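Local coordinates for putative hydantoin racemase (Klebsiella pneumoniae subsp. pneumoniae, PDB 3QVL), which interconverts the two enantiomers of allantoin and probably also those of other 5-monosubstituted hydantoins, at residues A[10-15]-A[147-152]; A[74-79]-A[95-100]. All coordinates share one frame; numbering follows the deposited sequence.

In the fold
The chain begins with strand 2-7 of the first parallel sheet, and segment 10-15 runs from the loop after that strand into the first turn of helix 13-26. The chain later returns through strand 72-75 to the middle of that sheet, and contact 2 joins 74-79 to 95-100 across helix 83-89, a short beta-alpha-beta closure between neighbouring strands. The chain then builds a second parallel sheet, and after strand 138-143 the segment 147-152 meets 10-15, closing contact 1. Contact 2 therefore falls wholly within the longer span of contact 1. Contact 1 bridges the two halves of the fold, while contact 2 knits the first sheet. Their centres are about 16 Å apart, and both reach the same bound ligand.

Contact 1: A[10-15]-A[147-152]; sequences NTSLAM and PVLALE. With 5HY ([(4R)-2,5-dioxoimidazolidin-4-yl]acetic acid), chain C.
Beside the ligand pocket, to which N10 and V148 belong, M15 in the first turn of helix 13-26 meets V148 and L149 of the 3-10 turn 148-151. The methyl CE of M15 does the touching, 3.7 Å from V148 CG1 and equally near L149 CD2. CG stands anti to the backbone N (chi1 -176°), and the bends farther along turn the tip across both branched side chains at about a right angle. Methionine suits this place, since its long, unbranched, flexible chain lets the terminal methyl reach both partners in the facing turn. E152 instead lays its carboxylate against the backbone. Its OE2 lies 3.5 Å from M15 CA, and OE1 comes to 3.5 Å from A14 O, two acceptors without a bond between them. T18 OG1 lies within hydrogen-bonding reach of E152 OE2 and A14 O, its single proton shared or given to one at a time. The small CB of A14 leaves room for the carboxylate.

Polar side chains shape the loop 10-12. N10 OD1 accepts from S12 N at 3.0 Å and also from N8 ND2, while N10 ND2 gives a bent hydrogen bond (137°) to the ligand's OAB at 3.0 Å. V148 CG1 approaches ligand OD2 to 3.3 Å. S12 OG accepts from M15 N (3.1 Å), so an Asx turn runs straight into a side-chain N-cap beside the hydantoin site.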
loop_
_atom_site.group_PDB
_atom_site.type_symbol
_atom_site.label_atom_id
_atom_site.label_comp_id
_atom_site.label_asym_id
_atom_site.label_seq_id
_atom_site.Cartn_x
_atom_site.Cartn_y
_atom_site.Cartn_z
ATOM N N ASN A 10 12.197 -15.747 25.941
ATOM C CA ASN A 10 11.591 -15.911 27.262
ATOM C C ASN A 10 12.444 -16.809 28.163
ATOM O O ASN A 10 13.345 -17.499 27.680
ATOM C CB ASN A 10 10.132 -16.391 27.168
ATOM C CG ASN A 10 10.005 -17.832 26.710
ATOM O OD1 ASN A 10 10.558 -18.749 27.319
ATOM N ND2 ASN A 10 9.246 -18.040 25.642
ATOM N N THR A 11 12.155 -16.800 29.464
ATOM C CA THR A 11 12.993 -17.491 30.450
ATOM C C THR A 11 12.552 -18.924 30.764
ATOM O O THR A 11 13.136 -19.578 31.634
ATOM C CB THR A 11 13.094 -16.693 31.771
ATOM O OG1 THR A 11 11.783 -16.496 32.314
ATOM C CG2 THR A 11 13.760 -15.340 31.540
ATOM N N SER A 12 11.530 -19.410 30.061
ATOM C CA SER A 12 11.049 -20.779 30.244
ATOM C C SER A 12 12.063 -21.789 29.713
ATOM O O SER A 12 12.349 -21.818 28.512
ATOM C CB SER A 12 9.698 -20.975 29.550
ATOM O OG SER A 12 9.330 -22.345 29.513
ATOM N N LEU A 13 12.606 -22.609 30.610
ATOM C CA LEU A 13 13.540 -23.660 30.209
ATOM C C LEU A 13 12.806 -24.735 29.410
ATOM O O LEU A 13 13.367 -25.312 28.478
ATOM C CB LEU A 13 14.249 -24.276 31.422
ATOM C CG LEU A 13 15.739 -24.632 31.271
ATOM C CD1 LEU A 13 16.308 -25.090 32.594
ATOM C CD2 LEU A 13 16.013 -25.691 30.204
ATOM N N ALA A 14 11.548 -24.985 29.773
ATOM C CA ALA A 14 10.697 -25.937 29.058
ATOM C C ALA A 14 10.574 -25.586 27.573
ATOM O O ALA A 14 10.719 -26.459 26.713
ATOM C CB ALA A 14 9.322 -26.016 29.708
ATOM N N MET A 15 10.322 -24.311 27.284
ATOM C CA MET A 15 10.227 -23.833 25.903
ATOM C C MET A 15 11.596 -23.828 25.212
ATOM O O MET A 15 11.689 -24.107 24.015
ATOM C CB MET A 15 9.557 -22.453 25.851
ATOM C CG MET A 15 9.325 -21.895 24.443
ATOM S SD MET A 15 7.693 -21.166 24.144
ATOM C CE MET A 15 7.236 -20.580 25.771
ATOM N N PRO A 147 -3.038 -19.544 26.985
ATOM C CA PRO A 147 -1.754 -18.949 27.354
ATOM C C PRO A 147 -0.609 -19.630 26.611
ATOM O O PRO A 147 -0.699 -20.818 26.295
ATOM C CB PRO A 147 -1.651 -19.236 28.854
ATOM C CG PRO A 147 -3.058 -19.363 29.309
ATOM C CD PRO A 147 -3.786 -20.010 28.169
ATOM N N VAL A 148 0.448 -18.875 26.330
ATOM C CA VAL A 148 1.613 -19.382 25.602
ATOM C C VAL A 148 2.175 -20.671 26.219
ATOM O O VAL A 148 2.487 -21.627 25.503
ATOM C CB VAL A 148 2.713 -18.289 25.485
ATOM C CG1 VAL A 148 4.055 -18.885 25.085
ATOM C CG2 VAL A 148 2.287 -17.221 24.487
ATOM N N LEU A 149 2.267 -20.698 27.546
ATOM C CA LEU A 149 2.859 -21.830 28.262
ATOM C C LEU A 149 1.977 -23.083 28.323
ATOM O O LEU A 149 2.418 -24.126 28.813
ATOM C CB LEU A 149 3.307 -21.405 29.667
ATOM C CG LEU A 149 4.457 -20.392 29.728
ATOM C CD1 LEU A 149 4.672 -19.899 31.146
ATOM C CD2 LEU A 149 5.749 -20.972 29.158
ATOM N N ALA A 150 0.748 -22.983 27.818
ATOM C CA ALA A 150 -0.146 -24.141 27.707
ATOM C C ALA A 150 0.440 -25.215 26.789
ATOM O O ALA A 150 0.117 -26.396 26.920
ATOM C CB ALA A 150 -1.526 -23.719 27.221
ATOM N N LEU A 151 1.304 -24.794 25.867
ATOM C CA LEU A 151 2.018 -25.712 24.978
ATOM C C LEU A 151 3.015 -26.590 25.736
ATOM O O LEU A 151 3.453 -27.625 25.225
ATOM C CB LEU A 151 2.736 -24.933 23.870
ATOM C CG LEU A 151 1.874 -24.325 22.759
ATOM C CD1 LEU A 151 2.582 -23.145 22.117
ATOM C CD2 LEU A 151 1.499 -25.368 21.711
ATOM N N GLU A 152 3.360 -26.176 26.954
ATOM C CA GLU A 152 4.336 -26.890 27.776
ATOM C C GLU A 152 3.730 -27.514 29.039
ATOM O O GLU A 152 4.465 -28.012 29.898
ATOM C CB GLU A 152 5.493 -25.955 28.165
ATOM C CG GLU A 152 6.256 -25.336 26.992
ATOM C CD GLU A 152 7.152 -26.322 26.253
ATOM O OE1 GLU A 152 7.394 -27.437 26.763
ATOM O OE2 GLU A 152 7.622 -25.970 25.152
HETATM C C 5HY C . 6.685 -17.156 21.223
HETATM N N 5HY C . 5.692 -15.796 22.792
HETATM O O 5HY C . 7.020 -17.708 20.177
HETATM C CA 5HY C . 5.696 -16.003 21.338
HETATM C CB 5HY C . 4.295 -16.357 20.793
HETATM C CG 5HY C . 3.694 -17.688 21.274
HETATM O OAB 5HY C . 6.809 -16.700 24.536
HETATM N NAF 5HY C . 7.153 -17.454 22.432
HETATM C CAI 5HY C . 6.572 -16.648 23.330
HETATM O OD1 5HY C . 2.487 -17.872 21.011
HETATM O OD2 5HY C . 4.432 -18.500 21.871
#

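Contact 2: A[74-79]-A[95-100]; sequences VIASFG and IGIAEA. Unlike the reference sequence in segment 74-79: S77 (reference Cys). With 5HY ([(4R)-2,5-dioxoimidazolidin-4-yl]acetic acid), chain C.
V74 and I75 pair with I95 and G96 as neighbouring parallel strands of a beta-alpha-beta unit, strand 72-75, helix 83-89 and strand 94-96. Backbone hydrogen bonds hold the pair: I75 N donates to I95 O at 2.9 Å, and I97 N donates to I75 O at 3.1 Å. The second donor is the first residue of helix 97-108, which follows strand 94-96 without a loop. At that junction G96 is the N-cap and brings no side chain, while its N is held by E99 OE1 (3.0 Å), one half of a capping box. E99 OE2 forms a salt bridge to R87 on the connecting helix, and D80 accepts from the A98 and E99 amides.

At the ligand, F78 N donates to the ligand's O at 2.9 Å. S77, which replaces the reference cysteine, brings OG to 3.1 Å from ligand C in the conformer given, one of two deposited.

In the packing of I97, CG1 sits between the backbone N and the carbonyl carbon (chi1 63°), against the S77 backbone, 3.4 Å from S77 O. The apolar pair is I97 CG2 with V74 CG1, at 3.8 Å. A beta-branched side chain suits this place because its two arms reach strand end and following loop at once.

The small methyl of A98 fits close against the F78 ring: CB lies over the face, 3.9 Å from the centroid and 18° off the normal, a CH-pi contact.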
loop_
_atom_site.group_PDB
_atom_site.type_symbol
_atom_site.label_atom_id
_atom_site.label_comp_id
_atom_site.label_asym_id
_atom_site.label_seq_id
_atom_site.Cartn_x
_atom_site.Cartn_y
_atom_site.Cartn_z
ATOM N N VAL A 74 19.743 -17.018 16.310
ATOM C CA VAL A 74 18.315 -17.157 16.039
ATOM C C VAL A 74 17.522 -16.575 17.212
ATOM O O VAL A 74 17.791 -16.903 18.369
ATOM C CB VAL A 74 17.921 -18.641 15.804
ATOM C CG1 VAL A 74 16.406 -18.809 15.757
ATOM C CG2 VAL A 74 18.550 -19.172 14.518
ATOM N N ILE A 75 16.563 -15.700 16.909
ATOM C CA ILE A 75 15.644 -15.177 17.925
ATOM C C ILE A 75 14.360 -16.004 17.888
ATOM O O ILE A 75 13.562 -15.897 16.950
ATOM C CB ILE A 75 15.361 -13.667 17.735
ATOM C CG1 ILE A 75 16.657 -12.864 17.895
ATOM C CG2 ILE A 75 14.306 -13.182 18.732
ATOM C CD1 ILE A 75 16.528 -11.393 17.557
ATOM N N ALA A 76 14.175 -16.824 18.920
ATOM C CA ALA A 76 13.181 -17.897 18.895
ATOM C C ALA A 76 11.829 -17.612 19.559
ATOM O O ALA A 76 11.286 -18.460 20.276
ATOM C CB ALA A 76 13.790 -19.197 19.422
ATOM N N SER A 77 11.312 -16.409 19.316
ATOM C CA SER A 77 9.949 -16.031 19.688
ATOM C C SER A 77 9.270 -15.413 18.470
ATOM O O SER A 77 9.909 -14.682 17.709
ATOM C CB SER A 77 9.956 -15.039 20.849
ATOM O OG SER A 77 8.640 -14.701 21.246
ATOM N N PHE A 78 7.982 -15.702 18.288
ATOM C CA PHE A 78 7.255 -15.277 17.081
ATOM C C PHE A 78 7.043 -13.764 16.894
ATOM O O PHE A 78 6.534 -13.328 15.861
ATOM C CB PHE A 78 5.927 -16.035 16.964
ATOM C CG PHE A 78 5.376 -16.079 15.565
ATOM C CD1 PHE A 78 5.975 -16.876 14.591
ATOM C CD2 PHE A 78 4.257 -15.326 15.221
ATOM C CE1 PHE A 78 5.467 -16.919 13.294
ATOM C CE2 PHE A 78 3.745 -15.363 13.927
ATOM C CZ PHE A 78 4.351 -16.161 12.963
ATOM N N GLY A 79 7.438 -12.967 17.880
ATOM C CA GLY A 79 7.420 -11.517 17.726
ATOM C C GLY A 79 8.753 -10.967 17.249
ATOM O O GLY A 79 8.882 -9.763 17.015
ATOM N N ILE A 95 18.582 -14.105 12.712
ATOM C CA ILE A 95 17.321 -14.416 12.040
ATOM C C ILE A 95 16.208 -14.661 13.056
ATOM O O ILE A 95 16.363 -15.462 13.981
ATOM C CB ILE A 95 17.457 -15.648 11.092
ATOM C CG1 ILE A 95 18.660 -15.501 10.142
ATOM C CG2 ILE A 95 16.159 -15.898 10.315
ATOM C CD1 ILE A 95 18.596 -14.306 9.189
ATOM N N GLY A 96 15.090 -13.959 12.884
ATOM C CA GLY A 96 13.905 -14.180 13.707
ATOM C C GLY A 96 13.108 -15.362 13.190
ATOM O O GLY A 96 13.146 -15.665 11.995
ATOM N N ILE A 97 12.383 -16.034 14.083
ATOM C CA ILE A 97 11.613 -17.216 13.682
ATOM C C ILE A 97 10.332 -16.882 12.912
ATOM O O ILE A 97 9.920 -17.647 12.042
ATOM C CB ILE A 97 11.333 -18.202 14.853
ATOM C CG1 ILE A 97 10.479 -17.557 15.949
ATOM C CG2 ILE A 97 12.646 -18.760 15.397
ATOM C CD1 ILE A 97 9.695 -18.563 16.778
ATOM N N ALA A 98 9.713 -15.746 13.229
ATOM C CA ALA A 98 8.572 -15.261 12.453
ATOM C C ALA A 98 9.036 -14.908 11.046
ATOM O O ALA A 98 8.420 -15.313 10.060
ATOM C CB ALA A 98 7.934 -14.060 13.123
ATOM N N GLU A 99 10.138 -14.164 10.979
ATOM C CA GLU A 99 10.786 -13.789 9.727
ATOM C C GLU A 99 11.057 -15.013 8.850
ATOM O O GLU A 99 10.637 -15.058 7.693
ATOM C CB GLU A 99 12.089 -13.040 10.031
ATOM C CG GLU A 99 12.912 -12.634 8.813
ATOM C CD GLU A 99 14.289 -12.110 9.186
ATOM O OE1 GLU A 99 14.862 -12.569 10.201
ATOM O OE2 GLU A 99 14.807 -11.236 8.461
ATOM N N ALA A 100 11.740 -16.004 9.420
ATOM C CA ALA A 100 12.131 -17.209 8.690
ATOM C C ALA A 100 10.939 -18.041 8.220
ATOM O O ALA A 100 10.927 -18.515 7.084
ATOM C CB ALA A 100 13.068 -18.053 9.531
HETATM C C 5HY C . 6.685 -17.156 21.223
HETATM N N 5HY C . 5.692 -15.796 22.792
HETATM O O 5HY C . 7.020 -17.708 20.177
HETATM C CA 5HY C . 5.696 -16.003 21.338
HETATM C CB 5HY C . 4.295 -16.357 20.793
HETATM C CG 5HY C . 3.694 -17.688 21.274
HETATM O OAB 5HY C . 6.809 -16.700 24.536
HETATM N NAF 5HY C . 7.153 -17.454 22.432
HETATM C CAI 5HY C . 6.572 -16.648 23.330
HETATM O OD1 5HY C . 2.487 -17.872 21.011
HETATM O OD2 5HY C . 4.432 -18.500 21.871
#